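Local structure of 2-aminomuconate 6-semialdehyde dehydrogenase (Burkholderia cenocepacia, 4U3W) at residues Trp87-Ala92 with Asn128-Ala133; Asp93-Arg98 with Ala209-Asp214; Lys161-Ile166 with Ile243-Phe248; Gly274-Ala279 with Ser309-Val314; Ser297-Ala302 with Pro412-Ala417. The protein probably catalyses the NAD-dependent oxidation of 2-aminomuconate 6-semialdehyde to 2-aminomuconate, as a member of the aldehyde dehydrogenase family. All coordinates share one frame; numbering follows the deposited sequence. Where two conformers were deposited one is given.

Interaction 1: Trp87-Ala92 with Asn128-Ala133; sequences WLHKIA and NFRTFA
In His89, CG lies anti to the carbonyl carbon (chi1 -83°), and Arg130 starts out the same way before bending at chi2 (-142°), so the two side chains cross at about a right angle beside a pair of almost antiparallel helices whose axes approach to 8.3 Å. The imidazole and guanidinium are nearly coplanar. Arg130 NH1 meets His89 ND1 at 3.2 Å, lying in both planes, with an N-H...N angle of 154°. Ala92 CB sits over the centre of one guanidinium face, 3.5 Å from Arg130 CZ, while Ala133 CB approaches His89 CD2 to 3.5 Å. Deeper between the helices, Phe129 offers Ile91 a ring face: CG2 of Ile91 makes a CH-pi contact 3.9 Å from the ring centroid. The same ring is touched at its edge, in plane, by Leu88, whose CG is 3.9 Å from Phe129 CD1. Arg130 NH2 also forms salt bridges with Glu96 and Asp93, which helps fix the rotation of the guanidinium. Because ND1 accepts a hydrogen bond from Arg130 NH1 while NE2 is hydrogen-bonded to Asp134, His89 is most simply read as a neutral imidazole carrying its proton on NE2, its orientation set by polar partners at both nitrogens.

Interaction 2: Asp93-Arg98 with Ala209-Asp214; sequences DGIEAR and AEVMHD
Arg98 leaves the backbone with CB directed toward helix 203-214 and CG anti to the carbonyl carbon. Its CD passes Val211 CG2 at 4.4 Å, and a bend at chi3 (69°) then turns the guanidinium so that its end faces Glu210. Both terminal nitrogens close on a single carboxylate oxygen: Arg98 NH2 lies 2.8 Å from Glu210 OE1, and Arg98 NH1 reaches that OE1 at 3.0 Å. The oxygen is in the guanidinium plane, but the two N-H groups use it differently, NH1 meeting its anti lone pair and NH2 coming from above the carboxylate plane. NH1 also donates to a water, which in turn donates to Asp214 OD2 at 2.6 Å, while NH2 has a second salt-bridge partner in Glu101. Below this polar rim the helices close tightly. Val211, with CG1 anti to its backbone N, straddles Gly94, its CG1 lying 3.8 Å from Gly94 CA and its CG2 3.7 Å from Gly94 O. The absence of a side chain at Gly94 makes room for Val211 CG1. Helix 203-214 is the crossover between the parallel strands 192-196 and 222-224, so this is helix-against-helix packing on a beta-alpha-beta unit of the Rossmann-like, nucleotide-binding type of domain found in aldehyde dehydrogenases.

Interaction 3: Lys161-Ile166 with Ile243-Phe248; sequences KPLGVI and ISAITF
A parallel strand pairing begins here, where strand 153-169, after a short break at Leu163-Gly164, comes alongside the start of strand 245-249 in the core of the large mixed sheet. Ile166 and Ala245 form the bridge between them. Just before it, Ser244 clasps Val165 by its own N-H and C=O, which belong to the two peptides flanking Val165: Ser244 N donates to Val165 O at 2.8 Å, in the carbonyl plane, and Val165 N donates to Ser244 OG at 3.0 Å, with a nearly straight N-H...O angle of 171°. The hydroxyl, anti to its own carbonyl carbon, thus takes the place of a backbone acceptor at the strand entrance. Gly164 has a positive phi (139°), and with its CA only 3.6 Å from Ser244 OG the glycine leaves that oxygen space to enter. The apolar part is small but close. Ala245 CB is touched by Leu163 CD1 at 3.5 Å and by Ile166 CD1 at 3.9 Å, so two methyl tips converge on one methyl. Outside the pair, Lys161 NZ bonds to Ile455 O of a second subunit. Strand 192-196 lies alongside 153-169 as another parallel partner, strand 268-272 continues the sheet beyond 245-249, and helix 58-76 packs on Val165 and Ile243 while helix 252-261 packs on Ile246 and Phe248.

Interaction 4: Gly274-Ala279 with Ser309-Val314; sequences GGKNAA and SERVYV
Lys276 O is the focus of the innermost shell, held by two nitrogens of one guanidinium. Arg311 NE and NH2 each lie 2.9 Å from Lys276 O, a side-on grip on one atom. NH2 comes nearly along the C=O axis, whereas NE stands above the carbonyl plane. A bend at chi3 (-79°) in Arg311 turns the group back over the neighbouring strand, where Ala278 CB lies over the centre of one guanidinium face. The third nitrogen, Arg311 NH1, donates to Tyr313 OH at 2.9 Å and to Arg428 O, so the buried charge is met on all its nitrogens. Lys276, with CG anti to its backbone N and a bend at chi2, runs the other way and crosses Glu310 at about a right angle; its NZ bonds the anti lone pair of Glu310 OE1 at 2.8 Å. A water joins the same NZ to Glu310 O, and Glu407 O is a further partner of the ammonium. Behind these groups stands regular parallel pairing: Arg311 N to Asn277 O at 3.1 Å, Ala279 N to Arg311 O at 3.0 Å, and Tyr313 N to Ala279 O at 2.8 Å. Next out, the backbone N-H groups of Ile409 and Phe410 hold the Glu310 carboxylate, and would probably help keep it ionised. The strands are the two ends of a beta-alpha-beta unit crossing over through helix 287-299; strand 437-441 flanks 277-281, strand 413-419 flanks 309-315, and helix 422-430 packs on Ala278 and Tyr313.

Interaction 5: Ser297-Ala302 with Pro412-Ala417; sequences SSFTNA and PVCHIA
A carbonyl oxygen pressed against a proline is the oddity here: Ala302 O lies 3.1 Å from Pro412 CD, facing a backbone nitrogen with no hydrogen to share. It gets there because Asn301 and Ala302, just past the end of helix 287-299, both take left-handed helical backbone angles (phi of Ala302 56°), which turns the chain back toward the start of strand 413-419. Ala302 O stands over one side of the proline ring, also 3.4 Å from Pro412 CB. Phe299, its CG anti to the carbonyl carbon, lays a ring edge along the next peptide, with CE1 only 3.4 Å from Pro412 O, while CD1 rests 3.8 Å from Pro412 CB. Past the tip of that ring stands Cys414, whose SG makes an oblique sulfur-aromatic contact 5.3 Å from the Phe299 centroid. The Cys414 side chain also meets Ser298, the residue before Phe299: Ser298 OG is 3.5 Å from Cys414 CB, a packing contact, for this hydroxyl has its polar partners in Val294 O and Ser309 OG. A water lies near both Ser298 O and Val413 O, 2.8 Å from the former. Helix 319-331 adds Ala330 against Phe299 and Leu326 against Cys414. The whole is the C-terminal turn of a crossover helix laid on a strand of the sheet it serves, an arrangement of alpha/beta folds that here belongs to the catalytic domain of the aldehyde dehydrogenase family.

In the fold
From the N terminus, interaction 1 closes a largely helical loop of 35 residues, folding helix 114-138 back on helix 81-96. The same helix 81-96 enters interaction 2, which reaches across 110 residues to helix 203-214; the two contacts cross and touch. Interaction 3 crosses interaction 2 in turn, opening inside its loop and closing beyond it at strand 245-249. These three contacts tie the helices and sheet of the probable cofactor-binding part. Interactions 4 and 5 come after the first three in the chain and cross each other, closing loops of 29 and 109 residues. Interaction 4 pairs strands 277-281 and 309-315 of the seven-stranded sheet, and interaction 5 lays the end of the helix between them on the next strand, 413-419, on the opposite side of the chain's centre.

Interaction 1: Trp87-Ala92 with Asn128-Ala133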
# COMPACT_ATOMS: atom_id res chain seq x y z
N TRP A 87 -18.35 -15.67 10.34
CA TRP A 87 -19.21 -15.32 11.47
C TRP A 87 -19.93 -14.00 11.17
O TRP A 87 -21.13 -13.86 11.39
CB TRP A 87 -18.40 -15.21 12.77
CG TRP A 87 -18.17 -16.54 13.48
CD1 TRP A 87 -16.96 -17.16 13.72
CD2 TRP A 87 -19.18 -17.40 14.06
NE1 TRP A 87 -17.16 -18.36 14.39
CE2 TRP A 87 -18.51 -18.52 14.62
CE3 TRP A 87 -20.59 -17.34 14.14
CZ2 TRP A 87 -19.20 -19.56 15.26
CZ3 TRP A 87 -21.27 -18.37 14.80
CH2 TRP A 87 -20.57 -19.47 15.35
N LEU A 88 -19.19 -13.02 10.67
CA LEU A 88 -19.79 -11.70 10.44
C LEU A 88 -20.91 -11.73 9.36
O LEU A 88 -21.98 -11.09 9.52
CB LEU A 88 -18.68 -10.71 10.08
CG LEU A 88 -18.17 -9.91 11.31
CD1 LEU A 88 -17.45 -10.76 12.33
CD2 LEU A 88 -17.29 -8.72 10.90
N HIS A 89 -20.71 -12.55 8.31
CA HIS A 89 -21.78 -12.72 7.35
C HIS A 89 -22.97 -13.47 7.94
O HIS A 89 -24.10 -13.18 7.60
CB HIS A 89 -21.27 -13.43 6.09
CG HIS A 89 -20.60 -12.51 5.11
ND1 HIS A 89 -21.29 -11.58 4.37
CD2 HIS A 89 -19.29 -12.39 4.76
CE1 HIS A 89 -20.44 -10.91 3.61
NE2 HIS A 89 -19.22 -11.38 3.83
N LYS A 90 -22.72 -14.44 8.82
CA LYS A 90 -23.85 -15.12 9.48
C LYS A 90 -24.66 -14.15 10.32
O LYS A 90 -25.89 -14.23 10.39
CB LYS A 90 -23.35 -16.24 10.41
CG LYS A 90 -23.10 -17.59 9.71
CD LYS A 90 -22.64 -18.65 10.74
CE LYS A 90 -21.48 -19.49 10.20
NZ LYS A 90 -21.83 -20.63 9.28
N ILE A 91 -23.95 -13.24 10.99
CA ILE A 91 -24.63 -12.23 11.83
C ILE A 91 -25.44 -11.32 10.93
O ILE A 91 -26.61 -11.06 11.18
CB ILE A 91 -23.60 -11.43 12.67
CG1 ILE A 91 -22.95 -12.35 13.72
CG2 ILE A 91 -24.28 -10.24 13.37
CD1 ILE A 91 -21.60 -11.84 14.29
N ALA A 92 -24.82 -10.87 9.84
CA ALA A 92 -25.54 -10.03 8.88
C ALA A 92 -26.80 -10.71 8.38
O ALA A 92 -27.88 -10.10 8.35
CB ALA A 92 -24.60 -9.68 7.72
N ASN A 128 -22.38 -2.81 7.58
CA ASN A 128 -21.16 -2.73 8.40
C ASN A 128 -20.56 -4.11 8.61
O ASN A 128 -19.34 -4.27 8.47
CB ASN A 128 -21.44 -2.12 9.78
CG ASN A 128 -21.55 -0.59 9.72
OD1 ASN A 128 -20.97 0.05 8.85
ND2 ASN A 128 -22.35 -0.01 10.64
N PHE A 129 -21.42 -5.10 8.91
CA PHE A 129 -20.90 -6.46 9.11
C PHE A 129 -20.31 -7.03 7.80
O PHE A 129 -19.20 -7.59 7.83
CB PHE A 129 -21.99 -7.38 9.67
CG PHE A 129 -22.21 -7.19 11.16
CD1 PHE A 129 -21.33 -7.74 12.08
CD2 PHE A 129 -23.26 -6.41 11.62
CE1 PHE A 129 -21.52 -7.52 13.46
CE2 PHE A 129 -23.45 -6.23 13.02
CZ PHE A 129 -22.57 -6.78 13.90
N ARG A 130 -21.00 -6.83 6.66
CA ARG A 130 -20.51 -7.41 5.38
C ARG A 130 -19.23 -6.74 4.93
O ARG A 130 -18.32 -7.38 4.39
CB ARG A 130 -21.59 -7.31 4.28
CG ARG A 130 -22.89 -7.96 4.72
CD ARG A 130 -23.56 -8.69 3.59
NE ARG A 130 -24.94 -9.02 3.87
CZ ARG A 130 -25.33 -10.21 4.33
NH1 ARG A 130 -24.42 -11.18 4.57
NH2 ARG A 130 -26.63 -10.44 4.52
N THR A 131 -19.16 -5.43 5.16
CA THR A 131 -17.99 -4.69 4.76
C THR A 131 -16.73 -5.11 5.47
O THR A 131 -15.69 -5.34 4.86
CB THR A 131 -18.21 -3.19 4.99
OG1 THR A 131 -19.11 -2.73 4.00
CG2 THR A 131 -16.89 -2.41 4.84
N PHE A 132 -16.79 -5.18 6.79
CA PHE A 132 -15.60 -5.58 7.50
C PHE A 132 -15.31 -7.05 7.34
O PHE A 132 -14.16 -7.45 7.46
CB PHE A 132 -15.69 -5.20 9.00
CG PHE A 132 -15.53 -3.71 9.22
CD1 PHE A 132 -14.29 -3.11 9.04
CD2 PHE A 132 -16.63 -2.91 9.47
CE1 PHE A 132 -14.15 -1.72 9.18
CE2 PHE A 132 -16.49 -1.53 9.60
CZ PHE A 132 -15.24 -0.95 9.47
N ALA A 133 -16.31 -7.87 7.08
CA ALA A 133 -16.02 -9.27 6.72
C ALA A 133 -15.16 -9.30 5.46
O ALA A 133 -14.14 -9.97 5.42
CB ALA A 133 -17.29 -10.07 6.54

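Interaction 2: Asp93-Arg98 with Ala209-Asp214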
# COMPACT_ATOMS: atom_id res chain seq x y z
N ASP A 93 -26.70 -12.00 8.03
CA ASP A 93 -27.87 -12.76 7.58
C ASP A 93 -28.96 -12.82 8.65
O ASP A 93 -30.16 -12.77 8.35
CB ASP A 93 -27.46 -14.20 7.19
CG ASP A 93 -26.63 -14.25 5.91
OD1 ASP A 93 -26.55 -13.23 5.20
OD2 ASP A 93 -26.02 -15.30 5.63
N GLY A 94 -28.55 -12.99 9.91
CA GLY A 94 -29.50 -13.10 11.02
C GLY A 94 -30.30 -11.82 11.27
O GLY A 94 -31.47 -11.87 11.68
N ILE A 95 -29.66 -10.68 11.05
CA ILE A 95 -30.35 -9.39 11.18
C ILE A 95 -31.35 -9.25 10.01
O ILE A 95 -32.52 -8.91 10.21
CB ILE A 95 -29.34 -8.21 11.14
CG1 ILE A 95 -28.33 -8.29 12.30
CG2 ILE A 95 -30.08 -6.89 11.26
CD1 ILE A 95 -27.12 -7.30 12.11
N GLU A 96 -30.87 -9.52 8.80
CA GLU A 96 -31.70 -9.51 7.58
C GLU A 96 -32.95 -10.37 7.77
O GLU A 96 -34.03 -9.98 7.38
CB GLU A 96 -30.87 -10.04 6.39
CG GLU A 96 -30.84 -9.17 5.13
CD GLU A 96 -29.58 -9.45 4.27
OE1 GLU A 96 -29.10 -10.60 4.26
OE2 GLU A 96 -29.06 -8.51 3.61
N ALA A 97 -32.79 -11.55 8.36
CA ALA A 97 -33.91 -12.48 8.62
C ALA A 97 -34.93 -11.90 9.61
O ALA A 97 -36.08 -12.35 9.69
CB ALA A 97 -33.35 -13.84 9.15
N ARG A 98 -34.52 -10.90 10.38
CA ARG A 98 -35.44 -10.24 11.28
C ARG A 98 -35.54 -8.74 10.98
O ARG A 98 -35.70 -7.94 11.89
CB ARG A 98 -35.00 -10.47 12.74
CG ARG A 98 -34.99 -11.97 13.14
CD ARG A 98 -34.54 -12.18 14.57
NE ARG A 98 -35.52 -11.68 15.54
CZ ARG A 98 -35.29 -11.72 16.85
NH1 ARG A 98 -34.15 -12.23 17.24
NH2 ARG A 98 -36.15 -11.24 17.72
N ALA A 209 -28.06 -8.85 20.22
CA ALA A 209 -27.65 -9.94 21.11
C ALA A 209 -28.41 -11.24 20.81
O ALA A 209 -27.80 -12.29 20.84
CB ALA A 209 -27.88 -9.52 22.64
N GLU A 210 -29.73 -11.17 20.56
CA GLU A 210 -30.51 -12.37 20.21
C GLU A 210 -29.98 -13.02 18.94
O GLU A 210 -29.91 -14.27 18.82
CB GLU A 210 -32.00 -12.01 20.01
CG GLU A 210 -32.64 -11.52 21.29
CD GLU A 210 -34.12 -11.22 21.15
OE1 GLU A 210 -34.74 -11.66 20.16
OE2 GLU A 210 -34.68 -10.56 22.07
N VAL A 211 -29.59 -12.19 17.98
CA VAL A 211 -29.01 -12.72 16.73
C VAL A 211 -27.67 -13.42 17.02
O VAL A 211 -27.43 -14.54 16.53
CB VAL A 211 -28.86 -11.61 15.63
CG1 VAL A 211 -28.02 -12.17 14.45
CG2 VAL A 211 -30.25 -11.20 15.15
N MET A 212 -26.80 -12.76 17.80
CA MET A 212 -25.53 -13.36 18.25
C MET A 212 -25.76 -14.75 18.85
O MET A 212 -25.02 -15.71 18.58
CB MET A 212 -24.80 -12.49 19.33
CG MET A 212 -24.46 -11.05 18.87
SD MET A 212 -23.30 -11.11 17.44
CE MET A 212 -22.98 -9.36 17.19
N HIS A 213 -26.75 -14.82 19.73
CA HIS A 213 -27.15 -16.05 20.40
C HIS A 213 -27.68 -17.09 19.40
O HIS A 213 -27.28 -18.25 19.45
CB HIS A 213 -28.24 -15.73 21.44
CG HIS A 213 -28.48 -16.86 22.39
ND1 HIS A 213 -27.49 -17.35 23.22
CD2 HIS A 213 -29.58 -17.61 22.65
CE1 HIS A 213 -27.97 -18.35 23.94
NE2 HIS A 213 -29.24 -18.52 23.62
N ASP A 214 -28.56 -16.67 18.49
CA ASP A 214 -29.17 -17.61 17.57
C ASP A 214 -28.16 -18.19 16.56
O ASP A 214 -28.25 -19.37 16.20
CB ASP A 214 -30.37 -16.98 16.85
CG ASP A 214 -31.61 -16.89 17.73
OD1 ASP A 214 -31.66 -17.56 18.80
OD2 ASP A 214 -32.56 -16.14 17.37
O HOH W 1 -32.14 -14.01 15.98

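Interaction 3: Lys161-Ile166 with Ile243-Phe248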
# COMPACT_ATOMS: atom_id res chain seq x y z
N LYS A 161 -2.62 -9.08 15.91
CA LYS A 161 -3.39 -10.00 16.69
C LYS A 161 -4.46 -9.11 17.38
O LYS A 161 -4.31 -7.88 17.41
CB LYS A 161 -2.49 -10.80 17.71
CG LYS A 161 -1.67 -9.96 18.70
CD LYS A 161 -0.92 -10.81 19.85
CE LYS A 161 0.27 -11.58 19.27
NZ LYS A 161 1.26 -10.68 18.63
N PRO A 162 -5.51 -9.70 17.93
CA PRO A 162 -6.50 -8.85 18.60
C PRO A 162 -5.87 -8.02 19.76
O PRO A 162 -4.95 -8.57 20.40
CB PRO A 162 -7.49 -9.86 19.19
CG PRO A 162 -7.20 -11.19 18.56
CD PRO A 162 -5.79 -11.15 18.10
N LEU A 163 -6.35 -6.79 20.02
CA LEU A 163 -6.09 -6.12 21.33
C LEU A 163 -6.52 -6.97 22.52
O LEU A 163 -5.81 -7.07 23.54
CB LEU A 163 -6.81 -4.78 21.42
CG LEU A 163 -6.38 -3.58 20.58
CD1 LEU A 163 -7.28 -2.36 20.84
CD2 LEU A 163 -4.96 -3.24 20.96
N GLY A 164 -7.68 -7.61 22.41
CA GLY A 164 -8.17 -8.46 23.48
C GLY A 164 -9.66 -8.27 23.69
O GLY A 164 -10.50 -8.94 23.02
N VAL A 165 -9.99 -7.38 24.64
CA VAL A 165 -11.37 -7.09 24.99
C VAL A 165 -11.63 -5.61 24.68
O VAL A 165 -11.00 -4.71 25.24
CB VAL A 165 -11.66 -7.36 26.47
CG1 VAL A 165 -13.12 -7.03 26.76
CG2 VAL A 165 -11.35 -8.85 26.82
N ILE A 166 -12.58 -5.35 23.80
CA ILE A 166 -12.89 -3.97 23.45
C ILE A 166 -14.13 -3.52 24.21
O ILE A 166 -15.13 -4.20 24.11
CB ILE A 166 -13.20 -3.80 21.97
CG1 ILE A 166 -12.09 -4.43 21.12
CG2 ILE A 166 -13.42 -2.27 21.65
CD1 ILE A 166 -10.84 -3.63 21.13
N ILE A 243 -9.98 -4.38 30.54
CA ILE A 243 -10.34 -4.10 29.14
C ILE A 243 -9.08 -3.68 28.44
O ILE A 243 -8.13 -3.22 29.06
CB ILE A 243 -11.38 -2.96 28.96
CG1 ILE A 243 -10.85 -1.73 29.68
CG2 ILE A 243 -12.73 -3.38 29.45
CD1 ILE A 243 -11.40 -0.46 29.19
N SER A 244 -9.06 -3.83 27.12
CA SER A 244 -7.86 -3.48 26.36
C SER A 244 -7.99 -2.09 25.68
O SER A 244 -7.00 -1.44 25.36
CB SER A 244 -7.62 -4.53 25.26
OG SER A 244 -7.66 -5.83 25.82
N ALA A 245 -9.22 -1.67 25.44
CA ALA A 245 -9.45 -0.44 24.68
C ALA A 245 -10.86 0.03 24.94
O ALA A 245 -11.70 -0.80 25.31
CB ALA A 245 -9.30 -0.69 23.17
N ILE A 246 -11.11 1.33 24.72
CA ILE A 246 -12.46 1.87 24.76
C ILE A 246 -12.69 2.58 23.41
O ILE A 246 -11.85 3.38 23.00
CB ILE A 246 -12.67 2.91 25.87
CG1 ILE A 246 -12.61 2.26 27.24
CG2 ILE A 246 -14.06 3.59 25.74
CD1 ILE A 246 -13.84 1.34 27.50
N THR A 247 -13.79 2.27 22.73
CA THR A 247 -14.19 3.05 21.54
C THR A 247 -15.46 3.71 21.98
O THR A 247 -16.29 3.16 22.75
CB THR A 247 -14.33 2.17 20.28
OG1 THR A 247 -14.58 3.02 19.13
CG2 THR A 247 -15.49 1.20 20.44
N PHE A 248 -15.57 4.98 21.62
CA PHE A 248 -16.65 5.77 22.17
C PHE A 248 -17.10 6.77 21.10
O PHE A 248 -16.27 7.36 20.44
CB PHE A 248 -16.20 6.49 23.45
CG PHE A 248 -17.20 7.53 23.93
CD1 PHE A 248 -18.38 7.15 24.56
CD2 PHE A 248 -16.96 8.90 23.71
CE1 PHE A 248 -19.32 8.13 24.97
CE2 PHE A 248 -17.88 9.88 24.14
CZ PHE A 248 -19.05 9.50 24.76

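Interaction 4: Gly274-Ala279 with Ser309-Val314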
# COMPACT_ATOMS: atom_id res chain seq x y z
N GLY A 274 -17.91 15.63 19.61
CA GLY A 274 -18.86 16.64 19.13
C GLY A 274 -18.40 17.37 17.87
O GLY A 274 -17.27 17.16 17.39
N GLY A 275 -19.30 18.19 17.31
CA GLY A 275 -18.91 19.07 16.22
C GLY A 275 -19.81 20.32 16.21
O GLY A 275 -20.90 20.34 16.81
N LYS A 276 -19.35 21.37 15.54
CA LYS A 276 -20.21 22.53 15.21
C LYS A 276 -19.98 22.82 13.75
O LYS A 276 -19.28 23.77 13.38
CB LYS A 276 -19.91 23.74 16.07
CG LYS A 276 -20.97 24.89 15.90
CD LYS A 276 -22.34 24.52 16.52
CE LYS A 276 -23.34 25.71 16.38
NZ LYS A 276 -24.61 25.40 17.10
N ASN A 277 -20.50 21.92 12.92
CA ASN A 277 -20.13 21.85 11.53
C ASN A 277 -20.76 22.93 10.66
O ASN A 277 -21.89 23.34 10.88
CB ASN A 277 -20.51 20.49 10.98
CG ASN A 277 -20.02 19.37 11.88
OD1 ASN A 277 -18.81 19.22 12.12
ND2 ASN A 277 -20.94 18.57 12.36
N ALA A 278 -20.00 23.38 9.66
CA ALA A 278 -20.46 24.37 8.68
C ALA A 278 -20.80 23.75 7.31
O ALA A 278 -20.18 22.72 6.88
CB ALA A 278 -19.41 25.45 8.49
N ALA A 279 -21.78 24.37 6.65
CA ALA A 279 -22.01 24.19 5.21
C ALA A 279 -21.73 25.55 4.54
O ALA A 279 -22.14 26.60 5.06
CB ALA A 279 -23.45 23.73 4.95
N SER A 309 -25.10 20.20 9.95
CA SER A 309 -24.62 21.54 9.75
C SER A 309 -25.46 22.50 10.61
O SER A 309 -26.59 22.82 10.25
CB SER A 309 -24.72 21.95 8.26
OG SER A 309 -26.08 21.89 7.83
N GLU A 310 -24.89 23.00 11.71
CA GLU A 310 -25.59 23.98 12.52
C GLU A 310 -25.15 25.41 12.18
O GLU A 310 -25.81 26.34 12.61
CB GLU A 310 -25.41 23.68 14.04
CG GLU A 310 -26.15 22.39 14.40
CD GLU A 310 -26.21 22.10 15.94
OE1 GLU A 310 -25.56 22.81 16.73
OE2 GLU A 310 -26.93 21.16 16.32
N ARG A 311 -24.05 25.57 11.40
CA ARG A 311 -23.63 26.87 10.86
C ARG A 311 -23.73 26.75 9.35
O ARG A 311 -23.35 25.71 8.77
CB ARG A 311 -22.18 27.27 11.22
CG ARG A 311 -21.87 27.33 12.74
CD ARG A 311 -20.41 27.73 12.98
NE ARG A 311 -19.47 26.59 12.79
CZ ARG A 311 -18.22 26.73 12.34
NH1 ARG A 311 -17.78 27.94 11.97
NH2 ARG A 311 -17.42 25.68 12.23
N VAL A 312 -24.27 27.77 8.71
CA VAL A 312 -24.29 27.85 7.24
C VAL A 312 -23.73 29.21 6.82
O VAL A 312 -24.09 30.23 7.43
CB VAL A 312 -25.72 27.68 6.64
CG1 VAL A 312 -25.68 27.65 5.08
CG2 VAL A 312 -26.37 26.39 7.19
N TYR A 313 -22.82 29.23 5.82
CA TYR A 313 -22.32 30.49 5.28
C TYR A 313 -22.63 30.56 3.78
O TYR A 313 -22.24 29.69 3.04
CB TYR A 313 -20.81 30.67 5.48
CG TYR A 313 -20.37 30.59 6.97
CD1 TYR A 313 -20.49 31.68 7.82
CD2 TYR A 313 -19.84 29.42 7.47
CE1 TYR A 313 -20.07 31.61 9.19
CE2 TYR A 313 -19.42 29.32 8.84
CZ TYR A 313 -19.56 30.42 9.67
OH TYR A 313 -19.13 30.25 10.95
N VAL A 314 -23.31 31.63 3.36
CA VAL A 314 -23.76 31.74 1.97
C VAL A 314 -23.20 33.04 1.39
O VAL A 314 -23.25 34.09 2.04
CB VAL A 314 -25.30 31.72 1.87
CG1 VAL A 314 -25.79 31.85 0.41
CG2 VAL A 314 -25.84 30.42 2.51
O HOH W 2 -26.30 26.87 15.49

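Interaction 5: Ser297-Ala302 with Pro412-Ala417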
# COMPACT_ATOMS: atom_id res chain seq x y z
N SER A 297 -28.68 18.36 5.51
CA SER A 297 -27.55 18.34 6.48
C SER A 297 -27.99 19.04 7.77
O SER A 297 -27.41 18.82 8.83
CB SER A 297 -26.28 18.99 5.91
OG SER A 297 -26.49 20.37 5.55
N SER A 298 -29.03 19.87 7.70
CA SER A 298 -29.51 20.51 8.92
C SER A 298 -30.58 19.74 9.70
O SER A 298 -30.62 19.83 10.95
CB SER A 298 -30.04 21.93 8.64
OG SER A 298 -29.04 22.73 8.00
N PHE A 299 -31.49 19.05 9.00
CA PHE A 299 -32.67 18.50 9.68
C PHE A 299 -32.82 16.97 9.62
O PHE A 299 -33.78 16.43 10.16
CB PHE A 299 -33.92 19.17 9.12
CG PHE A 299 -33.88 20.70 9.17
CD1 PHE A 299 -33.59 21.36 10.38
CD2 PHE A 299 -34.12 21.46 8.03
CE1 PHE A 299 -33.55 22.78 10.43
CE2 PHE A 299 -34.09 22.85 8.08
CZ PHE A 299 -33.81 23.52 9.30
N THR A 300 -31.86 16.28 9.00
CA THR A 300 -31.84 14.81 9.05
C THR A 300 -31.88 14.31 10.52
O THR A 300 -31.14 14.82 11.36
CB THR A 300 -30.58 14.23 8.35
OG1 THR A 300 -30.68 14.44 6.92
CG2 THR A 300 -30.44 12.71 8.62
N ASN A 301 -32.73 13.33 10.82
CA ASN A 301 -32.84 12.79 12.21
C ASN A 301 -33.13 13.89 13.22
O ASN A 301 -32.59 13.87 14.33
CB ASN A 301 -31.51 12.04 12.63
CG ASN A 301 -31.70 11.02 13.78
OD1 ASN A 301 -32.72 10.33 13.87
ND2 ASN A 301 -30.68 10.91 14.67
N ALA A 302 -33.94 14.86 12.81
CA ALA A 302 -34.27 16.04 13.62
C ALA A 302 -33.00 16.79 14.07
O ALA A 302 -32.96 17.33 15.18
CB ALA A 302 -35.16 15.64 14.85
N PRO A 412 -32.67 20.37 15.49
CA PRO A 412 -32.99 20.70 14.09
C PRO A 412 -32.94 22.20 13.89
O PRO A 412 -33.96 22.88 13.84
CB PRO A 412 -34.43 20.18 13.91
CG PRO A 412 -35.04 20.36 15.35
CD PRO A 412 -33.87 20.04 16.29
N VAL A 413 -31.72 22.69 13.76
CA VAL A 413 -31.50 24.12 13.67
C VAL A 413 -30.23 24.40 12.87
O VAL A 413 -29.28 23.60 12.85
CB VAL A 413 -31.42 24.74 15.10
CG1 VAL A 413 -30.18 24.22 15.87
CG2 VAL A 413 -31.47 26.24 15.05
N CYS A 414 -30.24 25.52 12.15
CA CYS A 414 -29.04 26.04 11.55
C CYS A 414 -29.13 27.55 11.63
O CYS A 414 -30.23 28.11 11.55
CB CYS A 414 -28.88 25.58 10.07
SG CYS A 414 -30.23 25.98 8.94
N HIS A 415 -27.97 28.19 11.77
CA HIS A 415 -27.83 29.62 11.61
C HIS A 415 -27.24 29.88 10.18
O HIS A 415 -26.35 29.18 9.75
CB HIS A 415 -26.92 30.23 12.70
CG HIS A 415 -26.63 31.69 12.49
ND1 HIS A 415 -25.56 32.14 11.74
CD2 HIS A 415 -27.27 32.80 12.92
CE1 HIS A 415 -25.56 33.46 11.71
NE2 HIS A 415 -26.59 33.89 12.41
N ILE A 416 -27.72 30.90 9.48
CA ILE A 416 -27.19 31.25 8.13
C ILE A 416 -26.58 32.67 8.18
O ILE A 416 -27.24 33.60 8.67
CB ILE A 416 -28.32 31.16 7.06
CG1 ILE A 416 -29.12 29.87 7.32
CG2 ILE A 416 -27.76 31.20 5.56
CD1 ILE A 416 -30.25 29.56 6.38
N ALA A 417 -25.34 32.83 7.70
CA ALA A 417 -24.70 34.16 7.62
C ALA A 417 -24.20 34.38 6.22
O ALA A 417 -23.89 33.42 5.53
CB ALA A 417 -23.55 34.32 8.61
O HOH W 3 -28.54 20.65 12.60